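Local coordinates for protein digeranylgeranylglycerophospholipid reductase (Sulfolobus acidocaldarius, PDB 4OPC) that reduces the double bonds of geranylgeranyl chains in archaeal membrane lipid precursors, using FAD, to give saturated archaeol phospholipids, at residues S151-E156 / K314-A319. Numbering follows the deposited sequence. Where two conformers were deposited one is given.
Sequences SKVVVE and KAILSA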
loop_
_atom_site.group_PDB
_atom_site.type_symbol
_atom_site.label_atom_id
_atom_site.label_comp_id
_atom_site.label_asym_id
_atom_site.label_seq_id
_atom_site.Cartn_x
_atom_site.Cartn_y
_atom_site.Cartn_z
ATOM N N SER A 151 -20.290 -18.054 -2.954
ATOM C CA SER A 151 -19.780 -17.666 -1.650
ATOM C C SER A 151 -20.706 -16.650 -1.014
ATOM O O SER A 151 -21.418 -15.927 -1.717
ATOM C CB SER A 151 -18.366 -17.073 -1.789
ATOM O OG SER A 151 -18.331 -15.977 -2.703
ATOM N N LYS A 152 -20.709 -16.579 0.313
ATOM C CA LYS A 152 -21.413 -15.491 0.992
ATOM C C LYS A 152 -20.667 -14.164 0.856
ATOM O O LYS A 152 -21.286 -13.102 0.782
ATOM C CB LYS A 152 -21.643 -15.807 2.478
ATOM C CG LYS A 152 -22.467 -17.039 2.748
ATOM C CD LYS A 152 -23.713 -17.113 1.860
ATOM C CE LYS A 152 -24.757 -16.083 2.225
ATOM N NZ LYS A 152 -25.973 -16.222 1.368
ATOM N N VAL A 153 -19.336 -14.219 0.877
ATOM C CA VAL A 153 -18.506 -13.026 0.726
ATOM C C VAL A 153 -17.323 -13.347 -0.175
ATOM O O VAL A 153 -16.675 -14.393 -0.027
ATOM C CB VAL A 153 -17.955 -12.511 2.086
ATOM C CG1 VAL A 153 -17.260 -11.159 1.911
ATOM C CG2 VAL A 153 -19.054 -12.388 3.121
ATOM N N VAL A 154 -17.060 -12.458 -1.119
ATOM C CA VAL A 154 -15.840 -12.474 -1.910
ATOM C C VAL A 154 -14.888 -11.452 -1.290
ATOM O O VAL A 154 -15.290 -10.317 -0.996
ATOM C CB VAL A 154 -16.107 -12.092 -3.376
ATOM C CG1 VAL A 154 -14.796 -11.799 -4.109
ATOM C CG2 VAL A 154 -16.851 -13.203 -4.104
ATOM N N VAL A 155 -13.645 -11.858 -1.063
ATOM C CA VAL A 155 -12.602 -10.930 -0.655
ATOM C C VAL A 155 -11.795 -10.631 -1.907
ATOM O O VAL A 155 -11.153 -11.523 -2.471
ATOM C CB VAL A 155 -11.705 -11.536 0.443
ATOM C CG1 VAL A 155 -10.545 -10.610 0.742
ATOM C CG2 VAL A 155 -12.519 -11.800 1.703
ATOM N N GLU A 156 -11.884 -9.391 -2.384
ATOM C CA GLU A 156 -11.213 -8.966 -3.601
ATOM C C GLU A 156 -9.827 -8.463 -3.220
ATOM O O GLU A 156 -9.676 -7.385 -2.646
ATOM C CB GLU A 156 -12.025 -7.854 -4.282
ATOM C CG GLU A 156 -12.083 -7.939 -5.806
ATOM C CD GLU A 156 -10.898 -7.294 -6.519
ATOM O OE1 GLU A 156 -9.829 -7.144 -5.901
ATOM O OE2 GLU A 156 -11.021 -6.980 -7.722
ATOM N N LYS A 314 -12.217 -9.850 10.421
ATOM C CA LYS A 314 -13.083 -9.442 11.529
ATOM C C LYS A 314 -14.514 -9.167 11.064
ATOM O O LYS A 314 -15.483 -9.598 11.704
ATOM C CB LYS A 314 -12.525 -8.193 12.204
ATOM C CG LYS A 314 -11.528 -8.465 13.308
ATOM C CD LYS A 314 -11.114 -7.165 13.986
ATOM C CE LYS A 314 -12.328 -6.351 14.412
ATOM N NZ LYS A 314 -11.950 -5.183 15.257
ATOM N N ALA A 315 -14.646 -8.450 9.956
ATOM C CA ALA A 315 -15.949 -8.084 9.424
ATOM C C ALA A 315 -16.715 -9.319 8.959
ATOM O O ALA A 315 -17.931 -9.428 9.155
ATOM C CB ALA A 315 -15.783 -7.089 8.277
ATOM N N ILE A 316 -15.999 -10.250 8.344
ATOM C CA ILE A 316 -16.616 -11.467 7.838
ATOM C C ILE A 316 -17.116 -12.342 8.978
ATOM O O ILE A 316 -18.237 -12.857 8.923
ATOM C CB ILE A 316 -15.641 -12.215 6.922
ATOM C CG1 ILE A 316 -15.521 -11.450 5.609
ATOM C CG2 ILE A 316 -16.105 -13.647 6.662
ATOM C CD1 ILE A 316 -14.351 -11.877 4.758
ATOM N N LEU A 317 -16.309 -12.476 10.029
ATOM C CA LEU A 317 -16.744 -13.246 11.191
ATOM C C LEU A 317 -18.004 -12.641 11.806
ATOM O O LEU A 317 -18.909 -13.375 12.207
ATOM C CB LEU A 317 -15.613 -13.383 12.212
ATOM C CG LEU A 317 -14.434 -14.212 11.693
ATOM C CD1 LEU A 317 -13.244 -14.130 12.638
ATOM C CD2 LEU A 317 -14.836 -15.661 11.442
ATOM N N SER A 318 -18.091 -11.317 11.863
ATOM C CA SER A 318 -19.295 -10.677 12.374
ATOM C C SER A 318 -20.503 -10.947 11.477
ATOM O O SER A 318 -21.599 -11.237 11.970
ATOM C CB SER A 318 -19.068 -9.178 12.550
ATOM O OG SER A 318 -18.112 -8.948 13.566
ATOM N N ALA A 319 -20.298 -10.878 10.167
ATOM C CA ALA A 319 -21.374 -11.133 9.215
ATOM C C ALA A 319 -21.928 -12.549 9.332
ATOM O O ALA A 319 -23.133 -12.765 9.157
ATOM C CB ALA A 319 -20.904 -10.858 7.792
#
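No ring or other flat group enters the junction where Val153 and Val155 meet Ile316; the flat element is the six-stranded, largely parallel sheet of the Rossmann-type FAD-binding fold. Val153 and Val155 point from one of its faces toward helix 302-322, whereas Val154 points away and touches Ile12. At the end of the strand, the carboxylate of Glu156 stays apart from the helix, gripped at OE1 by the hydroxyls of Thr158 and Ser290 and at OE2 by the backbone N of Phe164 and Arg165.

The evidence for helix-on-sheet packing is that shared direction of the two valines, together with a CA–CA separation of 7.5 Å between Val153 and Ile316. No hydrogen bond crosses the contact, and all three touching residues are buried and apolar. Ile316 also reaches Val9 and Ile285, on the strands flanking 153-156, and Leu25 of helix 16-25, so one side chain joins three strands and two helices. The Val155 side chain lies about 9 Å from the bound dihydroflavine-adenine dinucleotide, near the cofactor without touching it.

Val153, modelled in two conformers, has in one of them CG1 4.1 Å from Ile316 CG1. With chi2 at 166°, the Ile316 chain is extended, carrying CD1 down to the strand. The side chain runs at a slant to both valines; its CD1 touches Val153 CG1 (4.1 Å) and comes nearest to Val155 CG2, at 3.6 Å.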